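Long-range contacts in CdiI toxin (PDB 4ZQU), which neutralises its cognate CdiA-CT toxin as the immunity protein of a cellular contact-dependent growth inhibition system: residues Ile4-Trp9 with His75-Phe80; Lys13-Phe18 with Tyr105-Lys110; Ile19-Tyr24 with Glu52-Ala57; Asp33-Gln38 with His60-Leu65; Met117-Ile122 with Ser132-Glu137. All blocks are in the same frame, centred on the assembly; numbering follows the deposited sequence.

Contact 1: residues Ile4-Trp9 with His75-Phe80; sequences IVKSAW and HPEVTF
Ile-4 and His-75 face each other across two segments of backbone that run in the same sense, but their CA atoms stand 7.3 Å apart, so the backbones do not pair and side chains bridge the gap. His-75 takes part from the first position of a type I turn that runs to Val-78. Its CG is anti to the backbone N (chi1 -154°), and the ring turns its edge to two atoms, Ile-4 O and Glu-77 N. CD2 lies 3.1 Å from Ile-4 O, with the oxygen close to the ring plane. On the same ring ND1 accepts a bond of 3.1 Å from Glu-77 N, only 7° out of plane, which ties the imidazole to its own turn and fixes its rotation. NE2 is bonded to a water at 3.0 Å. The extended Lys-6 chain crosses that of Glu-77 at about a right angle. Lys-6 CD, not the ammonium, makes the closest approach, 3.3 Å from Glu-77 OE2, while Lys-6 NZ keeps a long salt bridge of 3.7 Å to the same oxygen. Phe-63 packs edge-to-face with His-75, tying the turn to the chain leading into strand 64-65. The polar link thus rests on a long ion pair and a water held to Lys-6 N and Glu-77 OE1 by weak bonds, while the imidazole is oriented by its bond within the turn.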
# COMPACT_ATOMS: atom_id res chain seq x y z
N ILE B 4 5.12 16.92 4.17
CA ILE B 4 5.99 15.84 3.72
C ILE B 4 7.45 16.26 3.73
O ILE B 4 7.81 17.32 3.21
CB ILE B 4 5.62 15.37 2.30
CG1 ILE B 4 4.20 14.80 2.27
CG2 ILE B 4 6.61 14.33 1.81
CD1 ILE B 4 4.04 13.51 3.04
N VAL B 5 8.30 15.43 4.34
CA VAL B 5 9.74 15.67 4.33
C VAL B 5 10.44 14.54 3.58
O VAL B 5 9.86 13.48 3.37
CB VAL B 5 10.31 15.77 5.75
CG1 VAL B 5 9.65 16.91 6.51
CG2 VAL B 5 10.13 14.46 6.49
N LYS B 6 11.68 14.78 3.19
CA LYS B 6 12.44 13.78 2.45
C LYS B 6 12.67 12.54 3.31
O LYS B 6 13.09 12.64 4.47
CB LYS B 6 13.78 14.34 1.97
CG LYS B 6 14.58 13.36 1.14
CD LYS B 6 15.85 13.98 0.59
CE LYS B 6 16.58 13.02 -0.34
NZ LYS B 6 17.76 13.67 -0.95
N SER B 7 12.39 11.37 2.74
CA SER B 7 12.55 10.11 3.45
C SER B 7 13.22 9.06 2.57
O SER B 7 13.34 9.24 1.36
CB SER B 7 11.19 9.58 3.93
OG SER B 7 10.49 10.56 4.67
N ALA B 8 13.65 7.98 3.21
CA ALA B 8 14.20 6.83 2.50
C ALA B 8 13.54 5.56 3.02
O ALA B 8 13.23 5.46 4.21
CB ALA B 8 15.71 6.76 2.68
N TRP B 9 13.32 4.60 2.14
CA TRP B 9 12.58 3.40 2.51
C TRP B 9 13.31 2.11 2.16
O TRP B 9 14.28 2.10 1.40
CB TRP B 9 11.20 3.39 1.84
CG TRP B 9 10.36 4.58 2.16
CD1 TRP B 9 9.46 4.71 3.18
CD2 TRP B 9 10.32 5.82 1.43
NE1 TRP B 9 8.87 5.94 3.14
CE2 TRP B 9 9.38 6.65 2.08
CE3 TRP B 9 10.99 6.31 0.31
CZ2 TRP B 9 9.09 7.94 1.64
CZ3 TRP B 9 10.70 7.59 -0.13
CH2 TRP B 9 9.76 8.39 0.53
N HIS B 75 7.30 19.10 -2.84
CA HIS B 75 8.61 19.25 -2.23
C HIS B 75 9.67 19.60 -3.27
O HIS B 75 9.73 18.99 -4.33
CB HIS B 75 8.99 17.96 -1.49
CG HIS B 75 9.96 18.17 -0.37
ND1 HIS B 75 11.30 18.42 -0.58
CD2 HIS B 75 9.78 18.17 0.97
CE1 HIS B 75 11.90 18.57 0.58
NE2 HIS B 75 11.01 18.42 1.54
N PRO B 76 10.49 20.62 -2.98
CA PRO B 76 11.53 21.07 -3.90
C PRO B 76 12.66 20.06 -4.12
O PRO B 76 13.46 20.23 -5.04
CB PRO B 76 12.08 22.34 -3.22
CG PRO B 76 11.72 22.18 -1.80
CD PRO B 76 10.41 21.47 -1.78
N GLU B 77 12.72 19.03 -3.30
CA GLU B 77 13.79 18.05 -3.39
C GLU B 77 13.39 16.81 -4.19
O GLU B 77 14.24 16.00 -4.55
CB GLU B 77 14.24 17.61 -1.99
CG GLU B 77 15.24 18.53 -1.33
CD GLU B 77 15.75 17.97 -0.02
OE1 GLU B 77 15.24 18.38 1.05
OE2 GLU B 77 16.65 17.11 -0.06
N VAL B 78 12.09 16.68 -4.46
CA VAL B 78 11.56 15.45 -5.03
C VAL B 78 11.97 15.29 -6.49
O VAL B 78 12.09 16.27 -7.23
CB VAL B 78 10.02 15.39 -4.89
CG1 VAL B 78 9.33 16.31 -5.89
CG2 VAL B 78 9.52 13.96 -5.05
N THR B 79 12.23 14.05 -6.90
CA THR B 79 12.54 13.74 -8.29
C THR B 79 11.32 13.10 -8.94
O THR B 79 10.28 12.94 -8.30
CB THR B 79 13.76 12.82 -8.43
OG1 THR B 79 13.46 11.52 -7.92
CG2 THR B 79 14.95 13.39 -7.65
N PHE B 80 11.43 12.73 -10.22
CA PHE B 80 10.29 12.19 -10.94
C PHE B 80 10.64 10.95 -11.75
O PHE B 80 11.69 10.88 -12.39
CB PHE B 80 9.68 13.25 -11.85
CG PHE B 80 9.37 14.54 -11.14
CD1 PHE B 80 8.32 14.61 -10.24
CD2 PHE B 80 10.12 15.68 -11.38
CE1 PHE B 80 8.03 15.79 -9.58
CE2 PHE B 80 9.83 16.87 -10.73
CZ PHE B 80 8.79 16.92 -9.82
O HOH W 1 13.04 17.80 3.68

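Contact 2: residues Lys13-Phe18 with Tyr105-Lys110; sequences KMNTDF and YGYKTK
Tyr-107 and Asp-17 meet tip to tip, and the polar part of the contact gathers at the tyrosine hydroxyl. Tyr-107 OH donates a short but weak bond of 2.5 Å to Asp-17 OD2, with the carboxylate and ring planes 68° apart. Asn-15 ND2 comes to the same hydroxyl, 2.7 Å from Tyr-107 OH. The other end of that amide orders the loop: Asn-15 OD1 accepts from both Asp-17 N (2.8 Å) and Phe-18 N (3.1 Å), an Asx turn and Asx motif.

The aromatic part is an offset stack of Phe-18 on Tyr-105, centroids 4.4 Å apart and planes at 24°. With Phe-18 CG between the backbone N and the carbonyl carbon (chi1 66°), the ring comes to lie on Tyr-105, CD2 over one face, displaced toward its rim and 3.4 Å from Tyr-105 CZ. Phe-18 CB lies 3.2 Å from Tyr-105 OH. The edge of the Tyr-107 ring faces Phe-18 CE2.

The contact joins the turn between strands 8-14 and 19-26 to the link between helices 87-105 and 110-115. Leu-40 of strand 30-41 touches both stacked rings, while Met-102 and Leu-113, from the two helices, pack on Tyr-107.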
# COMPACT_ATOMS: atom_id res chain seq x y z
N LYS B 13 11.64 -9.00 3.91
CA LYS B 13 10.86 -10.23 3.85
C LYS B 13 11.67 -11.39 4.42
O LYS B 13 12.82 -11.59 4.04
CB LYS B 13 10.43 -10.53 2.42
CG LYS B 13 9.51 -9.48 1.80
CD LYS B 13 8.12 -9.54 2.40
CE LYS B 13 7.20 -8.51 1.75
NZ LYS B 13 7.62 -7.12 2.05
N MET B 14 11.08 -12.15 5.34
CA MET B 14 11.80 -13.24 5.99
C MET B 14 10.96 -14.50 6.16
O MET B 14 9.92 -14.49 6.81
CB MET B 14 12.31 -12.80 7.36
CG MET B 14 13.05 -13.91 8.11
SD MET B 14 13.41 -13.54 9.84
CE MET B 14 11.76 -13.38 10.51
N ASN B 15 11.44 -15.60 5.58
CA ASN B 15 10.92 -16.92 5.92
C ASN B 15 12.00 -17.76 6.60
O ASN B 15 12.97 -17.22 7.13
CB ASN B 15 10.34 -17.62 4.69
CG ASN B 15 11.36 -17.82 3.58
OD1 ASN B 15 12.55 -18.01 3.82
ND2 ASN B 15 10.89 -17.79 2.34
N THR B 16 11.81 -19.08 6.60
CA THR B 16 12.75 -19.97 7.27
C THR B 16 14.12 -19.94 6.59
O THR B 16 15.16 -20.02 7.25
CB THR B 16 12.22 -21.42 7.29
OG1 THR B 16 10.96 -21.46 7.98
CG2 THR B 16 13.20 -22.35 8.00
N ASP B 17 14.11 -19.79 5.27
CA ASP B 17 15.31 -20.00 4.47
C ASP B 17 16.18 -18.76 4.29
O ASP B 17 17.38 -18.89 4.03
CB ASP B 17 14.92 -20.56 3.10
CG ASP B 17 13.98 -21.74 3.20
OD1 ASP B 17 14.43 -22.83 3.63
OD2 ASP B 17 12.79 -21.59 2.87
N PHE B 18 15.60 -17.57 4.40
CA PHE B 18 16.36 -16.35 4.16
C PHE B 18 15.78 -15.09 4.78
O PHE B 18 14.65 -15.06 5.26
CB PHE B 18 16.53 -16.14 2.65
CG PHE B 18 15.24 -15.84 1.92
CD1 PHE B 18 14.76 -14.54 1.81
CD2 PHE B 18 14.51 -16.87 1.34
CE1 PHE B 18 13.58 -14.28 1.13
CE2 PHE B 18 13.33 -16.61 0.66
CZ PHE B 18 12.86 -15.31 0.56
N TYR B 105 15.82 -20.37 -4.57
CA TYR B 105 15.64 -21.26 -3.42
C TYR B 105 14.86 -22.52 -3.77
O TYR B 105 14.52 -23.31 -2.89
CB TYR B 105 14.94 -20.51 -2.29
CG TYR B 105 15.75 -19.37 -1.73
CD1 TYR B 105 16.65 -19.57 -0.69
CD2 TYR B 105 15.62 -18.08 -2.24
CE1 TYR B 105 17.41 -18.53 -0.18
CE2 TYR B 105 16.37 -17.03 -1.73
CZ TYR B 105 17.26 -17.27 -0.70
OH TYR B 105 18.01 -16.23 -0.19
N GLY B 106 14.58 -22.71 -5.06
CA GLY B 106 13.94 -23.92 -5.55
C GLY B 106 12.60 -24.23 -4.91
O GLY B 106 12.36 -25.35 -4.47
N TYR B 107 11.72 -23.23 -4.85
CA TYR B 107 10.41 -23.41 -4.23
C TYR B 107 9.44 -24.18 -5.12
O TYR B 107 8.68 -25.01 -4.63
CB TYR B 107 9.81 -22.05 -3.85
CG TYR B 107 10.32 -21.53 -2.52
CD1 TYR B 107 9.89 -22.08 -1.33
CD2 TYR B 107 11.24 -20.49 -2.47
CE1 TYR B 107 10.35 -21.62 -0.11
CE2 TYR B 107 11.71 -20.02 -1.26
CZ TYR B 107 11.26 -20.58 -0.09
OH TYR B 107 11.72 -20.11 1.12
N LYS B 108 9.47 -23.88 -6.42
CA LYS B 108 8.60 -24.51 -7.42
C LYS B 108 7.12 -24.26 -7.14
O LYS B 108 6.25 -24.93 -7.71
CB LYS B 108 8.88 -26.01 -7.50
N THR B 109 6.84 -23.31 -6.26
CA THR B 109 5.48 -22.93 -5.91
C THR B 109 5.45 -21.63 -5.10
O THR B 109 6.26 -21.43 -4.19
CB THR B 109 4.74 -24.04 -5.13
OG1 THR B 109 3.46 -23.56 -4.69
CG2 THR B 109 5.54 -24.54 -3.95
N LYS B 110 4.53 -20.75 -5.45
CA LYS B 110 4.43 -19.45 -4.81
C LYS B 110 3.91 -19.57 -3.39
O LYS B 110 4.26 -18.76 -2.53
CB LYS B 110 3.52 -18.52 -5.63
CG LYS B 110 4.27 -17.51 -6.46
CD LYS B 110 3.35 -16.83 -7.46
CE LYS B 110 2.17 -16.17 -6.78
NZ LYS B 110 1.28 -15.50 -7.78

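Contact 3: residues Ile19-Tyr24 with Glu52-Ala57; sequences ICVDTY and EMVKDA
The flat group that Thr-23 meets is the peptide carbonyl of Ala-57: the hydroxyl lies 20° out of the carbonyl plane and well to one side of the C=O direction, at an angle of 114°. Thr-23 OG1 donates to Ala-57 O over 2.6 Å. The arrangement is a helix packed on a beta-sheet. Helix 52-57 lies against strand 19-24 with the two axes 7.9 Å apart and nearly parallel, their N-to-C directions differing by 19°. Because Thr-23 OG1 is placed beside its own backbone N and anti to the carbonyl carbon, it faces the helix, and a weak bond also connects it with Val-37 N, in the break of strand 30-41. The same hydroxyl is 3.6 Å from Ala-57 CB; consistent with this small side chain, the CA atoms of Thr-23 and Ala-57 are 4.9 Å apart. Further back along the helix the contact becomes apolar, where Val-21 touches Met-53, Val-54 and Ala-57. Val-54 also packs on Ile-164 and Leu-168 of helix 161-172, which places this face of the sheet under two helices. The branches of Val-21 divide the work. CG1 rests 3.9 Å from Ala-57 CB, and CG2 receives the end of Met-53, whose chain bends at its last torsion to bring CE within 3.9 Å of Val-21 CG2.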
# COMPACT_ATOMS: atom_id res chain seq x y z
N ILE B 19 16.60 -14.04 4.76
CA ILE B 19 16.16 -12.68 5.07
C ILE B 19 16.45 -11.79 3.86
O ILE B 19 17.57 -11.76 3.35
CB ILE B 19 16.87 -12.11 6.30
CG1 ILE B 19 16.56 -12.96 7.53
CG2 ILE B 19 16.47 -10.66 6.53
CD1 ILE B 19 17.18 -12.42 8.80
N CYS B 20 15.43 -11.07 3.39
CA CYS B 20 15.55 -10.30 2.16
C CYS B 20 15.28 -8.81 2.37
O CYS B 20 14.17 -8.42 2.73
CB CYS B 20 14.59 -10.85 1.10
SG CYS B 20 14.75 -10.08 -0.52
N VAL B 21 16.29 -7.99 2.12
CA VAL B 21 16.15 -6.54 2.25
C VAL B 21 16.22 -5.86 0.88
O VAL B 21 17.21 -5.97 0.17
CB VAL B 21 17.24 -5.94 3.16
CG1 VAL B 21 17.05 -4.44 3.29
CG2 VAL B 21 17.22 -6.61 4.52
N ASP B 22 15.14 -5.16 0.53
CA ASP B 22 15.06 -4.44 -0.75
C ASP B 22 14.91 -2.94 -0.55
O ASP B 22 14.32 -2.50 0.43
CB ASP B 22 13.87 -4.95 -1.58
CG ASP B 22 14.10 -6.32 -2.14
OD1 ASP B 22 13.59 -7.29 -1.55
OD2 ASP B 22 14.78 -6.44 -3.19
N THR B 23 15.44 -2.17 -1.49
CA THR B 23 15.23 -0.73 -1.50
C THR B 23 13.83 -0.39 -1.99
O THR B 23 13.40 -0.86 -3.04
CB THR B 23 16.26 -0.03 -2.41
OG1 THR B 23 17.57 -0.18 -1.86
CG2 THR B 23 15.94 1.45 -2.53
N TYR B 24 13.11 0.42 -1.21
CA TYR B 24 11.84 0.98 -1.64
C TYR B 24 12.00 2.47 -1.86
O TYR B 24 12.84 3.11 -1.21
CB TYR B 24 10.74 0.73 -0.61
CG TYR B 24 10.00 -0.58 -0.79
CD1 TYR B 24 10.62 -1.68 -1.36
CD2 TYR B 24 8.68 -0.71 -0.39
CE1 TYR B 24 9.95 -2.87 -1.53
CE2 TYR B 24 7.99 -1.89 -0.55
CZ TYR B 24 8.63 -2.97 -1.12
OH TYR B 24 7.95 -4.16 -1.28
N GLU B 52 23.89 -3.02 8.21
CA GLU B 52 24.56 -2.35 7.10
C GLU B 52 23.84 -2.68 5.80
O GLU B 52 23.87 -1.90 4.84
CB GLU B 52 26.03 -2.76 7.02
CG GLU B 52 26.89 -2.19 8.13
CD GLU B 52 28.36 -2.44 7.92
OE1 GLU B 52 28.71 -3.20 7.00
OE2 GLU B 52 29.18 -1.87 8.68
N MET B 53 23.18 -3.84 5.77
CA MET B 53 22.32 -4.22 4.65
C MET B 53 21.13 -3.27 4.56
O MET B 53 20.74 -2.85 3.47
CB MET B 53 21.82 -5.66 4.80
CG MET B 53 22.85 -6.72 4.46
SD MET B 53 22.36 -8.36 5.05
CE MET B 53 20.66 -8.47 4.49
N VAL B 54 20.56 -2.94 5.71
CA VAL B 54 19.43 -2.03 5.76
C VAL B 54 19.87 -0.62 5.38
O VAL B 54 19.17 0.07 4.64
CB VAL B 54 18.78 -2.03 7.16
CG1 VAL B 54 17.68 -0.98 7.23
CG2 VAL B 54 18.22 -3.40 7.49
N LYS B 55 21.02 -0.19 5.88
CA LYS B 55 21.49 1.17 5.62
C LYS B 55 21.90 1.36 4.16
O LYS B 55 21.63 2.41 3.57
CB LYS B 55 22.66 1.52 6.55
CG LYS B 55 22.45 2.82 7.30
CD LYS B 55 23.65 3.22 8.13
CE LYS B 55 23.54 4.67 8.60
NZ LYS B 55 22.17 5.23 8.40
N ASP B 56 22.55 0.35 3.59
CA ASP B 56 22.97 0.41 2.19
C ASP B 56 21.77 0.46 1.26
O ASP B 56 21.77 1.17 0.26
CB ASP B 56 23.86 -0.78 1.86
CG ASP B 56 24.33 -0.78 0.42
OD1 ASP B 56 25.22 0.03 0.08
OD2 ASP B 56 23.81 -1.59 -0.37
N ALA B 57 20.73 -0.31 1.60
CA ALA B 57 19.49 -0.31 0.85
C ALA B 57 18.80 1.05 0.94
O ALA B 57 18.25 1.55 -0.04
CB ALA B 57 18.57 -1.41 1.35

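Contact 4: residues Asp33-Gln38 with His60-Leu65; sequences DPLGVQ and HSRFVL
Arg-62 meets Asp-33 and Leu-35 along nearly its whole length. Its CB lies 4.2 Å from Asp-33 OD2, and CG and CD remain beside that same oxygen. At CD the chain turns (chi3 -71°), carrying NE into a nearly straight bond of 2.9 Å to Asp-33 OD2, on the syn side of the carboxylate and in the guanidinium plane. At CZ the flat group is covered on one face by Leu-35 CD1, 3.7 Å away and over its centre. NH1 leads out of the contact to a salt bridge with Asp-81. NH2 closes the side-on grip on the carboxylate, bonding to Asp-33 OD1 at 2.7 Å from above the carboxylate plane. Leu-35 N reaches this OD1 from the opposite face, completing an Asx turn inside the type I turn from Asp-33 to Gly-36, which interrupts strand 30-41. The salt bridge joins the break in the strand to the chain that leads from helix 47-59 into strand 64-65. The buried Asp-33 carboxylate is well supplied with donors, since OD2 also takes bonds from Ser-25 OG and from a water. That water lies 2.6 Å from His-60 O, to which it donates as well, linking the Asp-33 carboxylate to the backbone of His-60. Beyond the turn the contact is apolar: Val-37 CG1 sits over the centre of the His-60 ring in a CH-pi contact, 3.5 Å from His-60 CD2. His-60 ND1 is also hydrogen-bonded to Asp-56 O, in the last turn of helix 47-59.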
# COMPACT_ATOMS: atom_id res chain seq x y z
N ASP B 33 11.88 -0.57 -5.73
CA ASP B 33 12.61 0.24 -6.70
C ASP B 33 13.48 -0.64 -7.59
O ASP B 33 14.43 -1.26 -7.11
CB ASP B 33 13.46 1.28 -5.97
CG ASP B 33 14.03 2.34 -6.89
OD1 ASP B 33 13.98 2.17 -8.13
OD2 ASP B 33 14.55 3.35 -6.38
N PRO B 34 13.17 -0.70 -8.90
CA PRO B 34 13.98 -1.49 -9.84
C PRO B 34 15.41 -0.97 -9.97
O PRO B 34 16.27 -1.68 -10.49
CB PRO B 34 13.22 -1.34 -11.16
CG PRO B 34 12.42 -0.09 -11.01
CD PRO B 34 12.03 -0.05 -9.56
N LEU B 35 15.66 0.25 -9.51
CA LEU B 35 17.00 0.82 -9.54
C LEU B 35 17.67 0.69 -8.18
O LEU B 35 18.85 1.02 -8.03
CB LEU B 35 16.94 2.29 -9.96
CG LEU B 35 16.14 2.58 -11.23
CD1 LEU B 35 16.21 4.06 -11.56
CD2 LEU B 35 16.64 1.74 -12.40
N GLY B 36 16.92 0.20 -7.20
CA GLY B 36 17.44 0.02 -5.86
C GLY B 36 18.25 -1.26 -5.74
O GLY B 36 18.47 -1.95 -6.74
N VAL B 37 18.71 -1.56 -4.53
CA VAL B 37 19.53 -2.75 -4.31
C VAL B 37 18.83 -3.78 -3.43
O VAL B 37 17.94 -3.45 -2.64
CB VAL B 37 20.88 -2.39 -3.67
CG1 VAL B 37 21.63 -1.41 -4.55
CG2 VAL B 37 20.68 -1.81 -2.29
N GLN B 38 19.24 -5.04 -3.58
CA GLN B 38 18.71 -6.13 -2.78
C GLN B 38 19.81 -6.85 -2.03
O GLN B 38 20.87 -7.14 -2.60
CB GLN B 38 17.94 -7.12 -3.65
CG GLN B 38 17.42 -8.32 -2.89
CD GLN B 38 16.79 -9.36 -3.78
OE1 GLN B 38 17.36 -10.43 -3.99
NE2 GLN B 38 15.62 -9.05 -4.31
N HIS B 60 20.09 3.87 -1.28
CA HIS B 60 19.70 3.81 -2.69
C HIS B 60 18.24 4.20 -2.89
O HIS B 60 17.73 4.15 -4.01
CB HIS B 60 19.94 2.41 -3.25
CG HIS B 60 21.39 2.08 -3.42
ND1 HIS B 60 22.22 1.77 -2.37
CD2 HIS B 60 22.16 2.04 -4.54
CE1 HIS B 60 23.43 1.54 -2.82
NE2 HIS B 60 23.43 1.69 -4.13
N SER B 61 17.58 4.59 -1.81
CA SER B 61 16.18 4.98 -1.89
C SER B 61 16.02 6.34 -2.55
O SER B 61 16.84 7.23 -2.36
CB SER B 61 15.55 4.99 -0.50
OG SER B 61 14.17 5.31 -0.56
N ARG B 62 14.96 6.48 -3.33
CA ARG B 62 14.69 7.73 -4.03
C ARG B 62 13.47 8.45 -3.48
O ARG B 62 12.46 7.83 -3.13
CB ARG B 62 14.49 7.46 -5.53
CG ARG B 62 15.75 7.05 -6.26
CD ARG B 62 15.48 6.89 -7.74
NE ARG B 62 14.67 5.71 -8.02
CZ ARG B 62 13.90 5.57 -9.10
NH1 ARG B 62 13.83 6.55 -9.99
NH2 ARG B 62 13.20 4.46 -9.28
N PHE B 63 13.57 9.77 -3.39
CA PHE B 63 12.47 10.63 -3.00
C PHE B 63 11.81 11.16 -4.27
O PHE B 63 12.24 12.17 -4.83
CB PHE B 63 12.97 11.77 -2.11
CG PHE B 63 11.88 12.58 -1.49
CD1 PHE B 63 10.88 11.97 -0.76
CD2 PHE B 63 11.88 13.96 -1.60
CE1 PHE B 63 9.87 12.72 -0.18
CE2 PHE B 63 10.88 14.71 -1.02
CZ PHE B 63 9.88 14.09 -0.31
N VAL B 64 10.77 10.46 -4.72
CA VAL B 64 10.33 10.59 -6.11
C VAL B 64 8.81 10.57 -6.26
O VAL B 64 8.11 9.89 -5.51
CB VAL B 64 10.98 9.47 -6.96
CG1 VAL B 64 10.77 8.11 -6.32
CG2 VAL B 64 10.49 9.49 -8.41
N LEU B 65 8.30 11.34 -7.22
CA LEU B 65 6.89 11.35 -7.59
C LEU B 65 6.71 10.87 -9.03
O LEU B 65 7.68 10.84 -9.79
CB LEU B 65 6.30 12.75 -7.41
CG LEU B 65 5.90 13.10 -5.98
CD1 LEU B 65 5.54 14.57 -5.87
CD2 LEU B 65 4.73 12.23 -5.54
O HOH W 2 17.15 3.57 -6.50

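Contact 5: residues Met117-Ile122 with Ser132-Glu137; sequences MKSCDI and SPTRHE
Ser-119 O receives the shortest bond of this contact, 2.7 Å from Thr-134 OG1. The threonine hydroxyl lies between its own backbone N and carbonyl carbon (chi1 60°), a crowded position that points it across to the neighbouring strand, and it arrives 21° out of the carbonyl plane. Thr-134 CG2 lies beside the same oxygen, 3.4 Å from Ser-119 O, and also near Asp-121 OD2. Further along, Asp-121 and Ser-132 form a regular antiparallel hydrogen-bonded pair: Asp-121 N donates to Ser-132 O and Ser-132 N to Asp-121 O, both at 2.8 Å and nearly straight (166°). Ser-132 O also takes a CA-H...O contact from Cys-120, 3.3 Å from its CA. Pro-133 has no N-H to offer; beyond it Thr-134 adds its side-chain bond to Ser-119 O. At the far end the link is looser. Met-117 O lies over one face of the His-136 ring, 3.3 Å from ND1 but at a poor angle for a bond; Trp-142 NE1 donates to this oxygen instead, while the indole stacks on His-136, whose NE2 is hydrogen-bonded to Leu-139 O.

Asp-121 and Ser-132 project to the same face of the sheet, where Asp-121 OD2 forms a salt bridge with Lys-70 of the toxin chain. That lysine also donates to Pro-133 O, and Lys-22 of the toxin pairs with Glu-137. Cys-120 faces the other way, against helix 161-172. The arrangement is that of a beta-hairpin, strands 118-124 and 129-138, with its second strand interrupted; in this complex it forms part of the toxin-binding surface.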
# COMPACT_ATOMS: atom_id res chain seq x y z
N MET B 117 6.35 -16.34 5.54
CA MET B 117 7.04 -15.08 5.31
C MET B 117 6.44 -13.91 6.09
O MET B 117 5.25 -13.61 5.96
CB MET B 117 7.04 -14.76 3.81
CG MET B 117 7.64 -13.41 3.47
SD MET B 117 7.82 -13.15 1.70
CE MET B 117 9.08 -14.37 1.32
N LYS B 118 7.28 -13.26 6.88
CA LYS B 118 6.89 -12.04 7.59
C LYS B 118 7.45 -10.83 6.86
O LYS B 118 8.39 -10.95 6.07
CB LYS B 118 7.39 -12.08 9.03
N SER B 119 6.88 -9.65 7.12
CA SER B 119 7.31 -8.44 6.44
C SER B 119 7.43 -7.25 7.39
O SER B 119 6.54 -6.99 8.20
CB SER B 119 6.36 -8.09 5.30
OG SER B 119 6.77 -6.92 4.62
N CYS B 120 8.54 -6.52 7.27
CA CYS B 120 8.77 -5.31 8.06
C CYS B 120 9.06 -4.11 7.16
O CYS B 120 9.84 -4.20 6.22
CB CYS B 120 9.92 -5.51 9.05
SG CYS B 120 9.55 -6.65 10.40
N ASP B 121 8.42 -2.98 7.47
CA ASP B 121 8.62 -1.75 6.72
C ASP B 121 9.70 -0.89 7.37
O ASP B 121 9.72 -0.74 8.59
CB ASP B 121 7.32 -0.95 6.64
CG ASP B 121 6.14 -1.81 6.22
OD1 ASP B 121 6.30 -2.62 5.28
OD2 ASP B 121 5.06 -1.67 6.83
N ILE B 122 10.59 -0.33 6.56
CA ILE B 122 11.61 0.58 7.07
C ILE B 122 11.48 1.95 6.40
O ILE B 122 11.42 2.05 5.18
CB ILE B 122 13.04 0.04 6.85
CG1 ILE B 122 13.35 -1.09 7.84
CG2 ILE B 122 14.07 1.14 7.03
CD1 ILE B 122 12.85 -2.44 7.42
N SER B 132 8.55 -1.03 11.09
CA SER B 132 7.16 -1.35 11.36
C SER B 132 6.81 -2.79 11.01
O SER B 132 6.93 -3.21 9.86
CB SER B 132 6.24 -0.39 10.58
OG SER B 132 4.88 -0.61 10.90
N PRO B 133 6.37 -3.57 12.02
CA PRO B 133 5.94 -4.95 11.78
C PRO B 133 4.57 -5.00 11.10
O PRO B 133 3.86 -3.99 11.04
CB PRO B 133 5.88 -5.54 13.19
CG PRO B 133 5.56 -4.37 14.06
CD PRO B 133 6.24 -3.18 13.43
N THR B 134 4.20 -6.17 10.58
CA THR B 134 2.93 -6.34 9.89
C THR B 134 2.20 -7.59 10.36
O THR B 134 2.77 -8.43 11.05
CB THR B 134 3.10 -6.43 8.36
OG1 THR B 134 3.93 -7.55 8.04
CG2 THR B 134 3.72 -5.16 7.81
N ARG B 135 0.93 -7.70 9.99
CA ARG B 135 0.19 -8.95 10.15
C ARG B 135 0.02 -9.59 8.78
O ARG B 135 -0.59 -9.01 7.88
CB ARG B 135 -1.17 -8.72 10.81
CG ARG B 135 -2.04 -9.97 10.87
CD ARG B 135 -3.15 -9.86 11.90
NE ARG B 135 -3.74 -8.52 11.94
CZ ARG B 135 -4.27 -7.98 13.03
NH1 ARG B 135 -4.28 -8.66 14.17
NH2 ARG B 135 -4.79 -6.76 12.98
N HIS B 136 0.57 -10.79 8.62
CA HIS B 136 0.49 -11.51 7.35
C HIS B 136 -0.95 -11.90 7.06
O HIS B 136 -1.38 -13.01 7.37
CB HIS B 136 1.38 -12.75 7.39
CG HIS B 136 1.69 -13.30 6.03
ND1 HIS B 136 2.11 -14.60 5.84
CD2 HIS B 136 1.65 -12.74 4.81
CE1 HIS B 136 2.31 -14.81 4.55
NE2 HIS B 136 2.04 -13.69 3.90
N GLU B 137 -1.70 -10.98 6.45
CA GLU B 137 -3.12 -11.17 6.19
C GLU B 137 -3.38 -12.30 5.20
O GLU B 137 -3.98 -13.32 5.53
CB GLU B 137 -3.74 -9.87 5.69
CG GLU B 137 -3.59 -8.72 6.68
CD GLU B 137 -4.08 -7.41 6.12
OE1 GLU B 137 -4.41 -7.36 4.91
OE2 GLU B 137 -4.13 -6.42 6.88

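How the contacts relate
Contacts 3 and 5 are buried, contact 2 is partly so, and contacts 1 and 4 lie at the surface. The large antiparallel sheet relates them: contacts 1 and 2 lie at the two ends of strand 8-14, their centres about 33 Å apart on opposite sides of the chain's centre, and this strand runs between strands 19-26 and 118-124 of contacts 3 and 5. Val-54 and Ile-122 bring these last two into touch. Contacts 1 and 4 adjoin through the small parallel sheet, strand 79-80 beside 64-65. The chemistry follows position: aliphatic packing with one hydroxyl bond under the sheet, backbone pairing within it, stacked rings beside a polar cluster at one end, and ion pairs and water at the surface contacts.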